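Local coordinates for HTH-type transcriptional activator ampR (Citrobacter freundii, PDB 3KOS), which regulates transcription of the AmpC beta-lactamase gene as a LysR-type DNA-binding activator, of which this chain is the effector-binding domain, at residues I63-G68 against G180-T185; P105-Y110 against N132-D137. One frame throughout, in Å; residues are numbered along the deposited sequence. Where two conformers were deposited one is given.

Interaction 1: I63-G68 against G180-T185; sequences IRYGGG and GSYWIT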
loop_
_atom_site.group_PDB
_atom_site.type_symbol
_atom_site.label_atom_id
_atom_site.label_comp_id
_atom_site.label_asym_id
_atom_site.label_seq_id
_atom_site.Cartn_x
_atom_site.Cartn_y
_atom_site.Cartn_z
ATOM N N ILE A 63 3.568 -12.508 7.999
ATOM C CA ILE A 63 4.850 -12.181 7.398
ATOM C C ILE A 63 5.019 -10.682 7.562
ATOM O O ILE A 63 4.117 -9.925 7.233
ATOM C CB ILE A 63 4.931 -12.612 5.939
ATOM C CG1 ILE A 63 4.930 -14.154 5.870
ATOM C CG2 ILE A 63 6.192 -12.031 5.307
ATOM C CD1 ILE A 63 4.901 -14.721 4.451
ATOM N N ARG A 64 6.158 -10.272 8.113
ATOM C CA ARG A 64 6.335 -8.897 8.545
ATOM C C ARG A 64 7.780 -8.440 8.430
ATOM O O ARG A 64 8.702 -9.255 8.298
ATOM C CB ARG A 64 5.880 -8.766 10.002
ATOM C CG ARG A 64 6.761 -9.518 10.969
ATOM C CD ARG A 64 5.955 -9.998 12.174
ATOM N NE ARG A 64 5.226 -8.906 12.806
ATOM C CZ ARG A 64 4.378 -9.065 13.816
ATOM N NH1 ARG A 64 3.748 -8.015 14.335
ATOM N NH2 ARG A 64 4.160 -10.278 14.306
ATOM N N TYR A 65 7.970 -7.126 8.511
ATOM C CA TYR A 65 9.292 -6.521 8.496
ATOM C C TYR A 65 9.667 -6.169 9.926
ATOM O O TYR A 65 8.865 -5.578 10.648
ATOM C CB TYR A 65 9.251 -5.236 7.666
ATOM C CG TYR A 65 10.521 -4.400 7.671
ATOM C CD1 TYR A 65 10.719 -3.412 8.630
ATOM C CD2 TYR A 65 11.498 -4.572 6.695
ATOM C CE1 TYR A 65 11.862 -2.625 8.630
ATOM C CE2 TYR A 65 12.650 -3.786 6.683
ATOM C CZ TYR A 65 12.816 -2.810 7.655
ATOM O OH TYR A 65 13.942 -2.025 7.664
ATOM N N GLY A 66 10.882 -6.524 10.334
ATOM C CA GLY A 66 11.328 -6.178 11.668
ATOM C C GLY A 66 12.630 -6.835 12.075
ATOM O O GLY A 66 13.412 -7.275 11.226
ATOM N N GLY A 67 12.847 -6.917 13.387
ATOM C CA GLY A 67 14.125 -7.347 13.923
ATOM C C GLY A 67 14.142 -8.759 14.476
ATOM O O GLY A 67 15.180 -9.230 14.949
ATOM N N GLY A 68 12.998 -9.438 14.418
ATOM C CA GLY A 68 12.911 -10.827 14.831
ATOM C C GLY A 68 12.741 -11.031 16.330
ATOM O O GLY A 68 12.756 -12.163 16.815
ATOM N N GLY A 180 16.219 -3.816 9.413
ATOM C CA GLY A 180 15.249 -4.879 9.607
ATOM C C GLY A 180 15.256 -5.866 8.455
ATOM O O GLY A 180 15.861 -5.607 7.410
ATOM N N SER A 181 14.597 -7.010 8.649
ATOM C CA SER A 181 14.507 -8.041 7.616
ATOM C C SER A 181 13.073 -8.534 7.528
ATOM O O SER A 181 12.206 -8.059 8.247
ATOM C CB SER A 181 15.412 -9.230 7.966
ATOM O OG SER A 181 16.754 -8.820 8.101
ATOM N N TYR A 182 12.817 -9.499 6.653
ATOM C CA TYR A 182 11.486 -10.095 6.604
ATOM C C TYR A 182 11.467 -11.402 7.377
ATOM O O TYR A 182 12.382 -12.224 7.250
ATOM C CB TYR A 182 10.997 -10.271 5.157
ATOM C CG TYR A 182 10.717 -8.927 4.502
ATOM C CD1 TYR A 182 9.557 -8.212 4.802
ATOM C CD2 TYR A 182 11.622 -8.368 3.614
ATOM C CE1 TYR A 182 9.308 -6.970 4.232
ATOM C CE2 TYR A 182 11.385 -7.119 3.033
ATOM C CZ TYR A 182 10.224 -6.431 3.342
ATOM O OH TYR A 182 9.982 -5.186 2.780
ATOM N N TRP A 183 10.431 -11.566 8.191
ATOM C CA TRP A 183 10.284 -12.730 9.064
ATOM C C TRP A 183 8.897 -13.321 8.914
ATOM O O TRP A 183 7.948 -12.624 8.540
ATOM C CB TRP A 183 10.433 -12.303 10.527
ATOM C CG TRP A 183 11.754 -11.720 10.861
ATOM C CD1 TRP A 183 12.180 -10.445 10.623
ATOM C CD2 TRP A 183 12.837 -12.389 11.524
ATOM N NE1 TRP A 183 13.467 -10.283 11.086
ATOM C CE2 TRP A 183 13.892 -11.461 11.642
ATOM C CE3 TRP A 183 13.017 -13.687 12.020
ATOM C CZ2 TRP A 183 15.106 -11.784 12.244
ATOM C CZ3 TRP A 183 14.226 -14.009 12.617
ATOM C CH2 TRP A 183 15.254 -13.060 12.720
ATOM N N ILE A 184 8.769 -14.607 9.223
ATOM C CA ILE A 184 7.442 -15.196 9.380
ATOM C C ILE A 184 7.243 -15.537 10.867
ATOM O O ILE A 184 8.125 -16.108 11.498
ATOM C CB ILE A 184 7.242 -16.434 8.465
ATOM C CG1 ILE A 184 5.784 -16.925 8.528
ATOM C CG2 ILE A 184 8.240 -17.541 8.799
ATOM C CD1 ILE A 184 5.385 -17.867 7.373
ATOM N N THR A 185 6.105 -15.166 11.429
ATOM C CA THR A 185 5.915 -15.302 12.869
ATOM C C THR A 185 4.600 -15.981 13.232
ATOM O O THR A 185 3.581 -15.796 12.560
ATOM C CB THR A 185 6.045 -13.932 13.609
ATOM O OG1 THR A 185 4.923 -13.087 13.315
ATOM C CG2 THR A 185 7.320 -13.227 13.191
HETATM O O HOH W 1 16.138 -3.003 6.377
#
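Gly66 O takes two donors from the segment 180-185: the backbone N of Ser181 at 2.8 Å, nearly straight, and the indole NE1 of Trp183 at 3.0 Å, a weak, bent bond at the ring edge. The indole comes back over the turn after Gly66 because Trp183 CG lies anti to its carbonyl carbon and beside the backbone N (chi1 -62°). Gly68 CA then sits over the centre of the six-membered ring, 3.5 Å from its centroid, a CH-pi contact. Glycine suits this place: the indole occupies the space of a side chain, and phi is positive. At Gly180 the missing side chain likewise lets CA come within 3.7 Å of Tyr65 CZ. A water joins Tyr65 OH to Gly180 O. On the face opposite Trp183, Tyr65 turns its ring edge to the face of Tyr182, planes at 68°, and Ile63 CG1 meets Ile184 CG1 at 3.9 Å. Arg64 and Trp183 exchange both backbone bonds of this antiparallel strand pair. Further out, Trp70 makes a cation-pi contact with Arg64 and meets the Trp183 ring edge-to-face. Strand 61-66 has strand 12-19 on its other flank, strand 181-187 has strand 73-86, and helix 20-37 covers Ile63 and Tyr182.

Interaction 2: P105-Y110 against N132-D137; sequences PLLRSY and NVMVFD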
loop_
_atom_site.group_PDB
_atom_site.type_symbol
_atom_site.label_atom_id
_atom_site.label_comp_id
_atom_site.label_asym_id
_atom_site.label_seq_id
_atom_site.Cartn_x
_atom_site.Cartn_y
_atom_site.Cartn_z
ATOM N N PRO A 105 12.383 16.507 -2.038
ATOM C CA PRO A 105 11.761 16.084 -0.781
ATOM C C PRO A 105 12.133 14.636 -0.504
ATOM O O PRO A 105 12.488 13.918 -1.431
ATOM C CB PRO A 105 10.260 16.191 -1.076
ATOM C CG PRO A 105 10.162 17.164 -2.207
ATOM C CD PRO A 105 11.383 16.921 -3.040
ATOM N N LEU A 106 12.056 14.223 0.753
ATOM C CA LEU A 106 12.412 12.865 1.120
ATOM C C LEU A 106 11.160 12.065 1.439
ATOM O O LEU A 106 10.209 12.586 2.010
ATOM C CB LEU A 106 13.370 12.867 2.311
ATOM C CG LEU A 106 14.709 13.591 2.088
ATOM C CD1 LEU A 106 15.513 13.643 3.378
ATOM C CD2 LEU A 106 15.512 12.910 0.983
ATOM N N LEU A 107 11.166 10.795 1.058
ATOM C CA LEU A 107 10.077 9.887 1.379
ATOM C C LEU A 107 10.648 8.837 2.313
ATOM O O LEU A 107 11.721 8.288 2.046
ATOM C CB LEU A 107 9.552 9.194 0.109
ATOM C CG LEU A 107 9.328 10.108 -1.108
ATOM C CD1 LEU A 107 8.804 9.321 -2.306
ATOM C CD2 LEU A 107 8.395 11.261 -0.794
ATOM N N ARG A 108 9.940 8.562 3.402
ATOM C CA ARG A 108 10.394 7.557 4.360
ATOM C C ARG A 108 9.224 6.817 4.996
ATOM O O ARG A 108 8.067 7.200 4.824
ATOM C CB ARG A 108 11.255 8.198 5.446
ATOM C CG ARG A 108 10.515 9.174 6.339
ATOM C CD ARG A 108 11.320 9.414 7.608
ATOM N NE ARG A 108 10.772 10.471 8.447
ATOM C CZ ARG A 108 9.806 10.300 9.345
ATOM N NH1 ARG A 108 9.248 9.115 9.520
ATOM N NH2 ARG A 108 9.391 11.329 10.066
ATOM N N SER A 109 9.532 5.736 5.711
ATOM C CA SER A 109 8.518 5.001 6.455
ATOM C C SER A 109 8.288 5.685 7.795
ATOM O O SER A 109 8.853 6.745 8.063
ATOM C CB SER A 109 8.984 3.570 6.713
ATOM O OG SER A 109 9.907 3.566 7.795
ATOM N N TYR A 110 7.471 5.068 8.641
ATOM C CA TYR A 110 7.222 5.593 9.982
ATOM C C TYR A 110 8.448 5.566 10.898
ATOM O O TYR A 110 8.383 6.058 12.022
ATOM C CB TYR A 110 6.089 4.834 10.653
ATOM C CG TYR A 110 4.699 5.287 10.273
ATOM C CD1 TYR A 110 4.336 5.460 8.943
ATOM C CD2 TYR A 110 3.735 5.507 11.251
ATOM C CE1 TYR A 110 3.047 5.858 8.593
ATOM C CE2 TYR A 110 2.450 5.901 10.916
ATOM C CZ TYR A 110 2.112 6.074 9.586
ATOM O OH TYR A 110 0.831 6.461 9.256
ATOM N N ASN A 132 11.630 18.935 3.594
ATOM C CA ASN A 132 10.335 18.390 3.202
ATOM C C ASN A 132 10.378 16.870 3.267
ATOM O O ASN A 132 11.199 16.248 2.600
ATOM C CB ASN A 132 9.967 18.821 1.777
ATOM C CG ASN A 132 9.606 20.293 1.681
ATOM O OD1 ASN A 132 9.798 20.924 0.640
ATOM N ND2 ASN A 132 9.084 20.846 2.770
ATOM N N VAL A 133 9.503 16.279 4.073
ATOM C CA VAL A 133 9.431 14.822 4.174
ATOM C C VAL A 133 7.988 14.348 4.117
ATOM O O VAL A 133 7.103 14.976 4.698
ATOM C CB VAL A 133 10.057 14.313 5.488
ATOM C CG1 VAL A 133 9.950 12.784 5.567
ATOM C CG2 VAL A 133 11.511 14.722 5.566
HETATM N N MSE A 134 7.758 13.236 3.423
HETATM C CA MSE A 134 6.459 12.574 3.449
HETATM C C MSE A 134 6.643 11.172 4.005
HETATM O O MSE A 134 7.632 10.506 3.694
HETATM C CB MSE A 134 5.855 12.526 2.044
HETATM C CG MSE A 134 5.999 13.849 1.307
HETATM SE SE MSE A 134 5.084 13.820 -0.427
HETATM C CE MSE A 134 3.336 14.080 0.351
ATOM N N VAL A 135 5.696 10.746 4.833
ATOM C CA VAL A 135 5.834 9.532 5.624
ATOM C C VAL A 135 4.837 8.464 5.179
ATOM O O VAL A 135 3.656 8.750 5.029
ATOM C CB VAL A 135 5.590 9.855 7.117
ATOM C CG1 VAL A 135 5.641 8.589 7.958
ATOM C CG2 VAL A 135 6.621 10.880 7.598
ATOM N N PHE A 136 5.310 7.229 4.991
ATOM C CA PHE A 136 4.486 6.171 4.410
ATOM C C PHE A 136 4.359 4.921 5.275
ATOM O O PHE A 136 5.348 4.432 5.811
ATOM C CB PHE A 136 5.054 5.763 3.050
ATOM C CG PHE A 136 4.991 6.857 2.044
ATOM C CD1 PHE A 136 3.900 6.967 1.199
ATOM C CD2 PHE A 136 5.990 7.809 1.977
ATOM C CE1 PHE A 136 3.821 7.999 0.272
ATOM C CE2 PHE A 136 5.915 8.855 1.058
ATOM C CZ PHE A 136 4.831 8.950 0.211
ATOM N N ASP A 137 3.136 4.408 5.381
ATOM C CA ASP A 137 2.879 3.189 6.138
ATOM C C ASP A 137 3.360 1.965 5.368
ATOM O O ASP A 137 3.658 0.923 5.958
ATOM C CB ASP A 137 1.386 3.050 6.444
ATOM C CG ASP A 137 0.537 2.877 5.185
ATOM O OD1 ASP A 137 0.795 3.559 4.162
ATOM O OD2 ASP A 137 -0.417 2.070 5.225
HETATM O O HOH W 2 6.025 2.430 7.928
#
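Arg108 O receives Phe136 N at 2.8 Å, the shortest hydrogen bond between the segments, and is also approached by Val135 CA and by the edge of the Phe136 ring, whose CD2 lies 3.6 Å away. Three more backbone bonds continue this parallel pairing: Leu106 N to Asn132 O, Met134 N to Leu106 O and Arg108 N to Met134 O.

On one face Arg108 runs extended alongside Val135. Its CG stands between backbone N and carbonyl carbon (chi1 65°), which carries the aliphatic chain across Val133, CG to CG1 at 3.7 Å. Val135 CG2 sits 3.5 Å above the guanidinium plane, offset toward its rim, while Arg108 NH1 gives a somewhat bent bond to Ser109 O (2.8 Å), which limits rotation of the guanidinium. The beta-branched valines suit this face because each offers two methyls: Val135 CG1, anti to its own N, touches Tyr110 CD1 at 3.5 Å. A water bridges Tyr110 N and Phe136 O.

On the other face Leu107 CB packs on Phe136 CE2 at 3.8 Å, and Leu107 CD2 meets CB of Met134, a selenomethionine in this crystal; helix 139-147 covers Leu107 and Phe136. The polar ends of Tyr110 and Asp137 bond to Thr47 of the second subunit, and Ser109 OG to Glu114. Strand 106-109, helix 114-121, which packs on Leu106 and Arg108, and strand 133-136 form the beta-alpha-beta unit characteristic of the alpha/beta subdomains of LysR effector domains, here placed at the dimer interface.

How the interactions relate
Interactions 1 and 2 lie in different sheet regions, consistent with the two subdomains of the periplasmic-binding-protein-like fold of LysR regulators. Along the chain 105-137 is nested within the loop that 63-68 and 180-185 close: after strand 73-86 has joined the same sheet as interaction 1, the chain builds the unit around 105-137 and returns at 181-187. Their centres lie 21 Å apart, yet the nearest atoms, on the Tyr65 ring and the Ser109 side chain, are only about 7 Å apart without touching. Bound MES, probably from the crystallisation liquor, is found about 3 Å from the side chain of Tyr182 and about 3 Å from that of Ser109, consistent with an effector pocket between the subdomains, as in relatives.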